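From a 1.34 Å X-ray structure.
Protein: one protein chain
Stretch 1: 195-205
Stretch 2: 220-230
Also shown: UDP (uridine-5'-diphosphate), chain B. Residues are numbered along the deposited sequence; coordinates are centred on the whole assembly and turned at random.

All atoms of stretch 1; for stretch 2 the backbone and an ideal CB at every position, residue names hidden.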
# COMPACT_ATOMS: atom_id res chain seq x y z
N ASN A 195 13.73 -12.87 -9.54
CA ASN A 195 12.93 -13.85 -8.82
C ASN A 195 11.46 -13.86 -9.20
O ASN A 195 10.67 -14.61 -8.62
CB ASN A 195 13.08 -13.64 -7.31
CG ASN A 195 14.41 -14.14 -6.79
OD1 ASN A 195 14.59 -15.34 -6.57
ND2 ASN A 195 15.36 -13.24 -6.59
N ALA A 196 11.10 -13.03 -10.17
CA ALA A 196 9.69 -12.79 -10.47
C ALA A 196 9.09 -13.74 -11.51
O ALA A 196 7.89 -13.72 -11.74
CB ALA A 196 9.48 -11.35 -10.90
N LYS A 197 9.94 -14.53 -12.15
CA LYS A 197 9.49 -15.47 -13.17
C LYS A 197 8.26 -16.27 -12.73
O LYS A 197 8.29 -16.98 -11.72
CB LYS A 197 10.63 -16.42 -13.58
CG LYS A 197 11.31 -17.13 -12.41
CD LYS A 197 12.47 -18.02 -12.88
CE LYS A 197 13.13 -18.74 -11.70
NZ LYS A 197 14.30 -19.59 -12.09
N ASN A 198 7.17 -16.13 -13.48
CA ASN A 198 5.93 -16.85 -13.20
C ASN A 198 5.32 -16.58 -11.81
O ASN A 198 4.61 -17.43 -11.27
CB ASN A 198 6.11 -18.35 -13.41
CG ASN A 198 6.38 -18.71 -14.86
OD1 ASN A 198 5.77 -18.14 -15.77
ND2 ASN A 198 7.29 -19.65 -15.08
N ARG A 199 5.61 -15.41 -11.25
CA ARG A 199 5.05 -15.04 -9.95
C ARG A 199 4.28 -13.72 -10.02
O ARG A 199 4.62 -12.83 -10.79
CB ARG A 199 6.14 -14.95 -8.88
CG ARG A 199 6.72 -16.31 -8.54
CD ARG A 199 7.77 -16.29 -7.42
NE ARG A 199 8.25 -17.65 -7.27
CZ ARG A 199 7.73 -18.56 -6.46
NH1 ARG A 199 6.74 -18.24 -5.62
NH2 ARG A 199 8.22 -19.80 -6.46
N LEU A 200 3.24 -13.62 -9.20
CA LEU A 200 2.59 -12.35 -8.95
C LEU A 200 3.41 -11.66 -7.86
O LEU A 200 3.76 -12.28 -6.85
CB LEU A 200 1.16 -12.59 -8.46
CG LEU A 200 0.36 -11.40 -7.95
CD1 LEU A 200 0.13 -10.39 -9.07
CD2 LEU A 200 -0.97 -11.86 -7.38
N ILE A 201 3.72 -10.38 -8.06
CA ILE A 201 4.58 -9.67 -7.12
C ILE A 201 3.71 -8.80 -6.21
O ILE A 201 2.89 -8.04 -6.70
CB ILE A 201 5.61 -8.78 -7.86
CG1 ILE A 201 6.40 -9.61 -8.89
CG2 ILE A 201 6.54 -8.10 -6.87
CD1 ILE A 201 7.24 -8.75 -9.84
N LEU A 202 3.88 -8.94 -4.90
CA LEU A 202 3.18 -8.11 -3.91
C LEU A 202 4.25 -7.32 -3.19
O LEU A 202 5.27 -7.87 -2.80
CB LEU A 202 2.43 -8.98 -2.90
CG LEU A 202 1.44 -10.00 -3.46
CD1 LEU A 202 0.72 -10.74 -2.33
CD2 LEU A 202 0.44 -9.34 -4.40
N VAL A 203 4.02 -6.02 -3.02
CA VAL A 203 5.04 -5.16 -2.45
C VAL A 203 4.49 -4.41 -1.24
O VAL A 203 3.45 -3.76 -1.34
CB VAL A 203 5.59 -4.15 -3.49
CG1 VAL A 203 6.81 -3.44 -2.93
CG2 VAL A 203 5.92 -4.86 -4.80
N MET A 204 5.22 -4.49 -0.12
CA MET A 204 4.85 -3.80 1.11
C MET A 204 6.11 -3.06 1.57
O MET A 204 6.92 -3.60 2.32
CB MET A 204 4.37 -4.79 2.18
CG MET A 204 3.12 -5.59 1.79
SD MET A 204 3.45 -6.92 0.60
CE MET A 204 2.16 -8.10 1.01
N LEU A 205 6.28 -1.83 1.08
CA LEU A 205 7.59 -1.19 1.19
C LEU A 205 7.52 0.33 1.11
O LEU A 205 8.41 0.98 0.57
CB LEU A 205 8.56 -1.76 0.14
CG LEU A 205 10.04 -1.75 0.54
CD1 LEU A 205 10.34 -2.79 1.63
CD2 LEU A 205 10.94 -1.97 -0.67
N UNK A 220 6.76 -5.28 -17.79
CA UNK A 220 5.70 -6.21 -18.12
C UNK A 220 5.16 -7.09 -17.02
O UNK A 220 4.35 -7.99 -17.27
CB UNK A 220 6.20 -7.12 -19.25
N UNK A 221 5.57 -6.84 -15.78
CA UNK A 221 5.11 -7.63 -14.65
C UNK A 221 3.86 -7.04 -14.01
O UNK A 221 3.66 -5.83 -14.01
CB UNK A 221 6.22 -7.75 -13.61
N UNK A 222 3.01 -7.91 -13.47
CA UNK A 222 1.94 -7.45 -12.58
C UNK A 222 2.48 -7.41 -11.16
O UNK A 222 2.88 -8.43 -10.59
CB UNK A 222 0.71 -8.35 -12.67
N UNK A 223 2.49 -6.21 -10.59
CA UNK A 223 2.97 -6.01 -9.23
C UNK A 223 1.97 -5.14 -8.48
O UNK A 223 1.49 -4.13 -9.00
CB UNK A 223 4.36 -5.38 -9.22
N UNK A 224 1.65 -5.55 -7.26
CA UNK A 224 0.59 -4.91 -6.48
C UNK A 224 1.13 -4.36 -5.17
O UNK A 224 1.63 -5.09 -4.32
CB UNK A 224 -0.54 -5.90 -6.20
N UNK A 225 1.02 -3.05 -5.02
CA UNK A 225 1.44 -2.34 -3.81
C UNK A 225 0.37 -2.56 -2.74
O UNK A 225 -0.73 -2.01 -2.84
CB UNK A 225 1.65 -0.85 -4.08
N UNK A 226 0.68 -3.38 -1.72
CA UNK A 226 -0.30 -3.72 -0.68
C UNK A 226 -0.02 -3.14 0.71
O UNK A 226 -0.79 -3.37 1.64
CB UNK A 226 -0.38 -5.24 -0.56
N UNK A 227 1.09 -2.41 0.86
CA UNK A 227 1.33 -1.63 2.06
C UNK A 227 1.05 -2.34 3.37
O UNK A 227 1.62 -3.39 3.66
CB UNK A 227 0.48 -0.36 2.00
N UNK A 228 0.15 -1.75 4.17
CA UNK A 228 -0.14 -2.20 5.54
C UNK A 228 -1.25 -3.25 5.65
O UNK A 228 -1.88 -3.40 6.71
CB UNK A 228 -0.52 -0.99 6.39
N UNK A 229 -1.51 -3.99 4.56
CA UNK A 229 -2.61 -4.95 4.57
C UNK A 229 -2.53 -5.93 5.75
O UNK A 229 -3.55 -6.30 6.33
CB UNK A 229 -2.62 -5.73 3.25
N UNK A 230 -1.32 -6.33 6.15
CA UNK A 230 -1.20 -7.30 7.23
C UNK A 230 -1.74 -6.77 8.57
O UNK A 230 -2.41 -7.51 9.30
CB UNK A 230 0.27 -7.71 7.39
N1 UDP B . 8.27 -0.44 4.80
C2 UDP B . 9.49 -1.07 4.76
N3 UDP B . 10.62 -0.34 4.44
C4 UDP B . 10.54 1.00 4.16
C5 UDP B . 9.30 1.64 4.20
C6 UDP B . 8.20 0.92 4.66
O2 UDP B . 9.59 -2.26 5.02
O4 UDP B . 11.57 1.60 3.85
C1' UDP B . 7.07 -1.25 5.06
C2' UDP B . 6.41 -1.19 6.41
O2' UDP B . 7.08 -2.01 7.34
C3' UDP B . 5.03 -1.71 6.07
C4' UDP B . 4.80 -1.18 4.66
O4' UDP B . 6.08 -0.78 4.17
O3' UDP B . 5.05 -3.12 6.02
C5' UDP B . 3.82 -0.02 4.64
O5' UDP B . 3.72 0.47 3.31
PA UDP B . 2.80 1.73 2.93
O1A UDP B . 3.33 2.94 3.57
O2A UDP B . 2.72 1.74 1.45
O3A UDP B . 1.39 1.32 3.63
PB UDP B . -0.10 1.97 3.59
O1B UDP B . -0.28 2.64 4.90
O2B UDP B . -0.98 0.79 3.44
O3B UDP B . -0.18 2.94 2.45

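Position 220 has phi 91° and psi 8°, and its ideal CB finds nothing of stretch 1 nearby. Positive phi favours glycine. The residue is G220.

At position 221 CA-to-CB points toward stretch 1, with the ideal CB 4.0 Å from I201 CD1. The methyl of A196 lies further along. A long apolar or aromatic side chain would suit. It is Y221, chi1 m. The ring reaches A196: Y221 CE1 is 3.7 Å from A196 CB.

Position 222 points sideways, its ideal CB 4.2 Å from L200 CD1. Several medium or long side chains would fit. Its carbonyl faces I201, and the bond from I201 N to the O of 222 is weak at 3.3 Å. The residue is Q222, extended with chi1 and chi2 both t. Q222 OE1 comes within 3.6 Å of L200 CD1. Water 1 joins R199 O (2.6 Å) to Q222 O (2.8 Å).

Position 223 pairs with I201 in a parallel bridge, and its CB lies on the same face as I201. The ideal CB is already 3.9 Å from I201 CB and 4.7 Å from V203 CG2. A small apolar residue suits, though others are conceivable. It is A223, whose methyl packs on I201.

Position 224 turns to the other face, shared with L202. Its ideal CB is 4.0 Å from L202 CD2, and L200 CD1 is also near. Branched aliphatics such as valine, isoleucine or leucine fit. I224 is found. I224 CD1 meets L200 CD1 at 4.1 Å. Its backbone bonds twice, I224 N to I201 O (2.8 Å) and V203 N to I224 O (2.9 Å).

Position 225 shares the face of I201 and V203. Its ideal CB is 4.4 Å from V203 O. Several side chains are possible, and a polar one is acceptable. It is D225. D225 OD1 lies 2.8 Å from water 2, which also contacts L205 N and UDP O2A.

Position 226 lies sideways, its ideal CB 4.1 Å from M204 CE. Leucine, isoleucine or methionine would suit. L226 CD1 is 3.9 Å from L202 CD2, while L226 N bonds to V203 O at 2.8 Å.

Position 227 has phi 46° and psi -122°. Positive phi and an ideal CB clashing with UDP O2B at 2.4 Å both favour glycine. It is G227. M204 CG is 3.3 Å from G227 O, and the bond from G227 N to V203 O is weak at 3.5 Å.

Position 228 points away from stretch 1, near the diphosphate. A donor side chain suits. H228 ND1 bonds to UDP O1B at 2.8 Å.

Position 229 points toward stretch 1, but loosely; several residues would do. I229 CG2 lies 4.4 Å from M204 CE.

Stretch 1 puts no demand on 230. D230's carboxylate oxygens are hydrogen-bonded elsewhere in the structure.

Stretch 2 220-230: GYQAIDLGHID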
# COMPACT_ATOMS: atom_id res chain seq x y z
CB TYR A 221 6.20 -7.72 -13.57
CG TYR A 221 7.43 -8.48 -14.00
CD1 TYR A 221 7.46 -9.87 -13.98
CD2 TYR A 221 8.56 -7.81 -14.44
CE1 TYR A 221 8.58 -10.56 -14.37
CE2 TYR A 221 9.69 -8.49 -14.83
CZ TYR A 221 9.70 -9.87 -14.80
OH TYR A 221 10.82 -10.56 -15.19
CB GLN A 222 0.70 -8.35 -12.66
CG GLN A 222 -0.45 -7.80 -11.83
CD GLN A 222 -1.66 -8.72 -11.76
OE1 GLN A 222 -1.60 -9.89 -12.16
NE2 GLN A 222 -2.76 -8.21 -11.22
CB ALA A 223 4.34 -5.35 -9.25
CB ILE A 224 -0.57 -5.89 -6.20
CG1 ILE A 224 -1.08 -6.51 -7.51
CG2 ILE A 224 -1.70 -5.21 -5.44
CD1 ILE A 224 -2.20 -7.52 -7.29
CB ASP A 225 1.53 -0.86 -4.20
CG ASP A 225 1.72 0.07 -3.02
OD1 ASP A 225 1.94 -0.40 -1.88
OD2 ASP A 225 1.69 1.30 -3.27
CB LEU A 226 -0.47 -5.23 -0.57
CG LEU A 226 -1.23 -5.93 -1.71
CD1 LEU A 226 -1.29 -7.44 -1.47
CD2 LEU A 226 -2.62 -5.33 -1.86
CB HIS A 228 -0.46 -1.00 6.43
CG HIS A 228 0.76 -0.32 6.98
ND1 HIS A 228 1.00 1.03 6.82
CD2 HIS A 228 1.79 -0.80 7.71
CE1 HIS A 228 2.13 1.35 7.43
NE2 HIS A 228 2.63 0.25 7.99
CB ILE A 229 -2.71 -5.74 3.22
CG1 ILE A 229 -4.00 -6.57 3.20
CG2 ILE A 229 -1.47 -6.60 2.98
CD1 ILE A 229 -5.24 -5.71 3.30
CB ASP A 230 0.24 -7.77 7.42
CG ASP A 230 0.36 -8.79 8.54
OD1 ASP A 230 0.18 -10.00 8.26
OD2 ASP A 230 0.61 -8.38 9.69
O HOH W 1 3.58 -10.72 -12.01
O HOH W 2 3.81 -0.58 0.13
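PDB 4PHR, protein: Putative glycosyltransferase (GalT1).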